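Local coordinates for proximal thread matrix protein 1 (Mytilus galloprovincialis, PDB 4CN9) that binds collagen as a matrix protein of the mussel byssus, with two von Willebrand factor type A domains and bound zinc ions, at residues A[382-385]-A[386-390]; A[214-217]-A[218-222]. All coordinates share one frame; numbering follows the deposited sequence. Where two conformers were deposited one is given.

Contact 1. Residues A[382-385]-A[386-390]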
ATOM      1  N   GLU A 382      -7.893 -15.497   1.526  1.00 19.67           N
ATOM      2  CA  GLU A 382      -6.512 -15.951   1.727  1.00 18.81           C
ATOM      3  C   GLU A 382      -5.531 -14.789   1.627  1.00 16.39           C
ATOM      4  O   GLU A 382      -4.545 -14.732   2.355  1.00 18.86           O
ATOM      5  CB  GLU A 382      -6.125 -17.061   0.733  1.00 19.08           C
ATOM      6  CG  GLU A 382      -6.989 -18.312   0.793  1.00 18.79           C
ATOM      7  CD  GLU A 382      -6.928 -19.034   2.129  1.00 23.32           C
ATOM      8  OE1 GLU A 382      -5.932 -18.886   2.868  1.00 25.38           O
ATOM      9  OE2 GLU A 382      -7.900 -19.750   2.439  1.00 29.83           O
ATOM     10  N   SER A 383      -5.799 -13.847   0.733  1.00 17.17           N
ATOM     11  CA  SER A 383      -4.923 -12.692   0.602  1.00 17.82           C
ATOM     12  C   SER A 383      -5.078 -11.784   1.820  1.00 19.39           C
ATOM     13  O   SER A 383      -4.110 -11.224   2.294  1.00 16.92           O
ATOM     14  CB  SER A 383      -5.227 -11.906  -0.674  1.00 22.90           C
ATOM     15  OG  SER A 383      -6.610 -11.589  -0.738  1.00 26.61           O
ATOM     16  N   SER A 384      -6.300 -11.636   2.326  1.00 23.27           N
ATOM     17  CA  SER A 384      -6.515 -10.824   3.522  1.00 21.93           C
ATOM     18  C   SER A 384      -5.676 -11.334   4.698  1.00 19.52           C
ATOM     19  O   SER A 384      -5.004 -10.556   5.380  1.00 21.12           O
ATOM     20  CB  SER A 384      -7.996 -10.797   3.893  1.00 24.23           C
ATOM     21  OG  SER A 384      -8.182 -10.098   5.109  1.00 33.34           O
ATOM     22  N   LEU A 385      -5.710 -12.648   4.912  1.00 19.16           N
ATOM     23  CA  LEU A 385      -4.946 -13.296   5.964  1.00 21.62           C
ATOM     24  C   LEU A 385      -3.449 -13.106   5.763  1.00 20.17           C
ATOM     25  O   LEU A 385      -2.733 -12.796   6.710  1.00 20.99           O
ATOM     26  CB  LEU A 385      -5.287 -14.789   6.036  1.00 19.84           C
ATOM     27  CG  LEU A 385      -6.702 -15.138   6.511  1.00 26.55           C
ATOM     28  CD1 LEU A 385      -6.868 -16.646   6.724  1.00 25.44           C
ATOM     29  CD2 LEU A 385      -7.036 -14.386   7.785  1.00 28.04           C
ATOM     30  N   LEU A 386      -2.967 -13.283   4.531  1.00 19.32           N
ATOM     31  CA  LEU A 386      -1.563 -12.994   4.234  1.00 18.26           C
ATOM     32  C   LEU A 386      -1.201 -11.527   4.509  1.00 18.57           C
ATOM     33  O   LEU A 386      -0.180 -11.261   5.138  1.00 18.57           O
ATOM     34  CB  LEU A 386      -1.215 -13.344   2.782  1.00 18.95           C
ATOM     35  CG  LEU A 386      -1.066 -14.821   2.439  1.00 18.20           C
ATOM     36  CD1 LEU A 386      -1.228 -15.037   0.955  1.00 16.69           C
ATOM     37  CD2 LEU A 386       0.267 -15.351   2.910  1.00 18.61           C
ATOM     38  N   ARG A 387      -2.016 -10.579   4.050  1.00 17.03           N
ATOM     39  CA  ARG A 387      -1.672  -9.161   4.234  1.00 21.06           C
ATOM     40  C   ARG A 387      -1.684  -8.739   5.701  1.00 20.10           C
ATOM     41  O   ARG A 387      -0.862  -7.917   6.117  1.00 19.37           O
ATOM     42  CB  ARG A 387      -2.555  -8.233   3.385  1.00 20.88           C
ATOM     43  CG  ARG A 387      -2.407  -8.486   1.878  1.00 21.65           C
ATOM     44  CD  ARG A 387      -3.226  -7.493   1.017  1.00 20.51           C
ATOM     45  NE  ARG A 387      -4.601  -7.341   1.493  1.00 22.75           N
ATOM     46  CZ  ARG A 387      -5.651  -7.949   0.975  1.00 26.05           C
ATOM     47  NH1 ARG A 387      -5.511  -8.762  -0.067  1.00 28.97           N
ATOM     48  NH2 ARG A 387      -6.847  -7.764   1.514  1.00 24.26           N
ATOM     49  N   LYS A 388      -2.599  -9.312   6.476  1.00 20.64           N
ATOM     50  CA  LYS A 388      -2.649  -9.077   7.922  1.00 20.05           C
ATOM     51  C   LYS A 388      -1.387  -9.569   8.641  1.00 23.84           C
ATOM     52  O   LYS A 388      -1.047  -9.082   9.718  1.00 24.14           O
ATOM     53  CB  LYS A 388      -3.898  -9.727   8.531  1.00 23.42           C
ATOM     54  CG  LYS A 388      -5.186  -8.965   8.213  1.00 32.30           C
ATOM     55  CD  LYS A 388      -6.433  -9.629   8.801  1.00 43.07           C
ATOM     56  CE  LYS A 388      -7.706  -9.003   8.231  1.00 48.52           C
ATOM     57  NZ  LYS A 388      -7.813  -7.546   8.526  1.00 59.36           N
ATOM     58  N   GLU A 389      -0.688 -10.527   8.036  1.00 25.03           N
ATOM     59  CA  GLU A 389       0.572 -11.019   8.574  1.00 24.09           C
ATOM     60  C   GLU A 389       1.768 -10.204   8.087  1.00 23.54           C
ATOM     61  O   GLU A 389       2.902 -10.543   8.382  1.00 26.39           O
ATOM     62  CB  GLU A 389       0.802 -12.473   8.158  1.00 26.29           C
ATOM     63  CG  GLU A 389      -0.150 -13.476   8.758  1.00 35.44           C
ATOM     64  CD  GLU A 389      -0.020 -14.848   8.103  1.00 39.42           C
ATOM     65  OE1 GLU A 389       0.963 -15.066   7.342  1.00 40.25           O
ATOM     66  OE2 GLU A 389      -0.906 -15.699   8.350  1.00 52.12           O
ATOM     67  N   GLY A 390       1.529  -9.151   7.321  1.00 21.40           N
ATOM     68  CA  GLY A 390       2.623  -8.346   6.814  1.00 21.63           C
ATOM     69  C   GLY A 390       3.142  -8.719   5.432  1.00 22.52           C
ATOM     70  O   GLY A 390       4.160  -8.179   4.977  1.00 22.15           O
TER
HETATM   71  O   HOH W   1      -6.298  -7.524   5.591  1.00 43.79           O
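Residues 382-387 run through the last turns of a helix, and successive i to i+4 bonds join the two segments: Leu386 N to Glu382 O, Arg387 N to Ser383 O at 2.8 Å, and Lys388 N to Ser384 O. The series fades at Glu389 N, whose bond to Leu385 O is long (3.3 Å), bent and weak. Gly390, with phi of 93°, then ends the helix in a Schellman motif, its N bonded to Arg387 O; a side chain here would press on the preceding carbonyl. This is helix 379-388 of the beta-alpha-beta unit between strands 362-369 and 391-398 in a von Willebrand factor type A domain. Arg387 folds back along the helix, bent at chi3 (-47°), and lays one face of its guanidinium over Ser383 O and Ser384 CA, the latter 3.7 Å from NH2. NH1 lies 3.1 Å from Ser383 OG, and beyond the helix it donates to Ile410 O, while Ser383 OG bonds back to Pro379 O. An alanine in place of Arg387 is likely to leave Ile410 O without this donor and to uncover the backbone of Ser383 and Ser384. Lys388 runs extended to CE, 3.3 Å from Ser384 OG, and a bend at chi4 (-60°) turns NZ to a water bonded to that hydroxyl but only weakly to the ammonium. Leu386 suits the buried flank, where it packs on Val391 and Ile393 of the next strand.

Contact 2. Residues A[214-217]-A[218-222]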
ATOM      1  N   ILE A 214      -6.902   4.834  -2.970  1.00 19.20           N
ATOM      2  CA  ILE A 214      -6.189   6.085  -2.667  1.00 18.60           C
ATOM      3  C   ILE A 214      -4.962   5.884  -1.788  1.00 19.73           C
ATOM      4  O   ILE A 214      -3.896   6.433  -2.063  1.00 18.00           O
ATOM      5  CB  ILE A 214      -7.149   7.092  -1.980  1.00 20.52           C
ATOM      6  CG1 ILE A 214      -8.183   7.587  -2.989  1.00 24.21           C
ATOM      7  CG2 ILE A 214      -6.394   8.271  -1.411  1.00 21.39           C
ATOM      8  CD1 ILE A 214      -9.389   8.261  -2.370  1.00 21.40           C
ATOM      9  N   ALA A 215      -5.119   5.091  -0.732  1.00 14.31           N
ATOM     10  CA  ALA A 215      -4.060   4.856   0.235  1.00 16.43           C
ATOM     11  C   ALA A 215      -2.861   4.105  -0.377  1.00 19.26           C
ATOM     12  O   ALA A 215      -2.952   3.511  -1.459  1.00 19.04           O
ATOM     13  CB  ALA A 215      -4.619   4.095   1.439  1.00 18.46           C
ATOM     14  N   THR A 216      -1.736   4.154   0.321  1.00 19.24           N
ATOM     15  CA  THR A 216      -0.504   3.494  -0.128  1.00 18.65           C
ATOM     16  C   THR A 216      -0.717   1.985  -0.334  1.00 17.95           C
ATOM     17  O   THR A 216      -0.251   1.421  -1.327  1.00 18.37           O
ATOM     18  CB  THR A 216       0.631   3.769   0.861  1.00 20.92           C
ATOM     19  OG1 THR A 216       0.978   5.162   0.795  1.00 21.46           O
ATOM     20  CG2 THR A 216       1.876   2.914   0.548  1.00 23.83           C
ATOM     21  N   MET A 217      -1.369   1.350   0.634  1.00 18.83           N
ATOM     22  CA  MET A 217      -1.815  -0.035   0.511  0.50 20.18           C
ATOM     23  C   MET A 217      -3.172  -0.145   1.195  1.00 23.90           C
ATOM     24  O   MET A 217      -3.569   0.751   1.945  1.00 21.27           O
ATOM     25  CB  MET A 217      -0.807  -1.013   1.136  0.50 23.66           C
ATOM     26  CG  MET A 217       0.596  -0.941   0.549  0.50 23.44           C
ATOM     27  SD  MET A 217       1.663  -2.360   0.941  0.50 23.54           S
ATOM     28  CE  MET A 217       1.250  -2.639   2.649  0.50 25.88           C
ATOM     29  N   LYS A 218      -3.873  -1.242   0.946  1.00 18.88           N
ATOM     30  CA  LYS A 218      -5.184  -1.466   1.554  1.00 22.93           C
ATOM     31  C   LYS A 218      -5.165  -1.383   3.076  1.00 20.71           C
ATOM     32  O   LYS A 218      -6.132  -0.911   3.671  1.00 23.30           O
ATOM     33  CB  LYS A 218      -5.753  -2.819   1.137  1.00 20.51           C
ATOM     34  CG  LYS A 218      -6.118  -2.917  -0.323  1.00 23.60           C
ATOM     35  CD  LYS A 218      -6.478  -4.372  -0.651  1.00 25.33           C
ATOM     36  CE  LYS A 218      -6.876  -4.545  -2.099  1.00 23.76           C
ATOM     37  NZ  LYS A 218      -6.976  -5.995  -2.441  1.00 23.79           N
ATOM     38  N   ASN A 219      -4.091  -1.825   3.720  1.00 21.44           N
ATOM     39  CA  ASN A 219      -4.061  -1.716   5.176  1.00 25.00           C
ATOM     40  C   ASN A 219      -3.615  -0.357   5.709  1.00 22.62           C
ATOM     41  O   ASN A 219      -3.469  -0.195   6.910  1.00 19.70           O
ATOM     42  CB  ASN A 219      -3.315  -2.864   5.864  1.00 32.94           C
ATOM     43  CG  ASN A 219      -1.960  -3.144   5.270  1.00 34.16           C
ATOM     44  OD1 ASN A 219      -1.291  -2.259   4.723  1.00 29.59           O
ATOM     45  ND2 ASN A 219      -1.530  -4.408   5.390  1.00 38.18           N
ATOM     46  N   TYR A 220      -3.438   0.621   4.821  1.00 20.46           N
ATOM     47  CA  TYR A 220      -3.289   2.013   5.242  1.00 18.81           C
ATOM     48  C   TYR A 220      -4.644   2.730   5.300  1.00 18.62           C
ATOM     49  O   TYR A 220      -4.705   3.966   5.429  1.00 19.49           O
ATOM     50  CB  TYR A 220      -2.359   2.755   4.281  1.00 20.92           C
ATOM     51  CG  TYR A 220      -0.900   2.400   4.427  1.00 20.95           C
ATOM     52  CD1 TYR A 220      -0.456   1.090   4.247  1.00 22.63           C
ATOM     53  CD2 TYR A 220       0.039   3.374   4.718  1.00 20.62           C
ATOM     54  CE1 TYR A 220       0.878   0.768   4.372  1.00 22.16           C
ATOM     55  CE2 TYR A 220       1.390   3.059   4.852  1.00 21.43           C
ATOM     56  CZ  TYR A 220       1.802   1.761   4.665  1.00 24.77           C
ATOM     57  OH  TYR A 220       3.139   1.450   4.783  1.00 28.38           O
ATOM     58  N   VAL A 221      -5.728   1.967   5.175  1.00 17.71           N
ATOM     59  CA  VAL A 221      -7.078   2.493   5.340  1.00 18.34           C
ATOM     60  C   VAL A 221      -7.604   2.097   6.711  1.00 23.74           C
ATOM     61  O   VAL A 221      -7.612   0.916   7.058  1.00 20.10           O
ATOM     62  CB  VAL A 221      -8.048   1.945   4.293  1.00 21.68           C
ATOM     63  CG1 VAL A 221      -9.472   2.470   4.570  1.00 26.04           C
ATOM     64  CG2 VAL A 221      -7.595   2.317   2.883  1.00 21.85           C
ATOM     65  N   LEU A 222      -8.017   3.087   7.493  1.00 20.47           N
ATOM     66  CA  LEU A 222      -8.592   2.845   8.812  1.00 19.76           C
ATOM     67  C   LEU A 222     -10.034   3.343   8.830  1.00 21.90           C
ATOM     68  O   LEU A 222     -10.357   4.359   8.216  1.00 22.06           O
ATOM     69  CB  LEU A 222      -7.772   3.550   9.878  1.00 18.77           C
ATOM     70  CG  LEU A 222      -6.290   3.166   9.903  1.00 22.35           C
ATOM     71  CD1 LEU A 222      -5.562   4.045  10.865  1.00 30.08           C
ATOM     72  CD2 LEU A 222      -6.100   1.707  10.255  1.00 28.43           C
TER
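Thr216 CB sits over one face of the Tyr220 ring, 4.1 Å from its centroid and displaced toward the rim, a CH-pi contact. Met217 passes near the CD1 and CE1 side of the same ring, with CB 3.8 Å from Tyr220 CD1. In the conformer described here, one of two, the bend at chi3 (-41°) carries Met217 CE to 3.8 Å from Tyr220 CE1 and 3.3 Å from Asn219 OD1, the methionine and asparagine side chains lying side by side and pointing the same way. Ala215, small enough for the inside of the turn, places CB 3.8 Å from Val221 CG2 and close to Tyr220 CB. The backbone brings these groups together: Tyr220 N donates to Met217 O at 2.9 Å, closing the 3-10 turn of residues 218-220. Around this lies the von Willebrand factor type A fold, in which the turn leads from helix 208-214 into strand 221-224 at the sheet edge. Thr216 OG1 bonds to Val197 N of the neighbouring strand, fixing the threonine whose CB meets the ring, and Leu240 of helix 234-241 also packs on Tyr220. Lys218, extended away from the turn, donates through NZ to Ile408 O and Ala411 O. The chemistry is thus divided: carbon-rich groups meet around the aromatic ring, while the threonine hydroxyl and lysine ammonium spend their polarity on backbone atoms outside the turn.

Overall arrangement
Following the chain, contact 2 comes first: residues 214-222 turn from helix 208-214 into strand 221-224, at the edge of the sheet in the first von Willebrand factor type A domain. Contact 1 opens much later, where residues 382-390 end helix 379-388 and lead to strand 391-398 in the second domain. Each closes a local turn, so the two run in series and neither nest nor cross. In space their centres are about 14 Å apart and they touch: Arg387 NH1 lies 3.9 Å from Lys218 NZ. Lys218 of the first domain reaches carbonyls within residues 408-411 of the second, which Arg387 also contacts, so the turns meet at the domain interface.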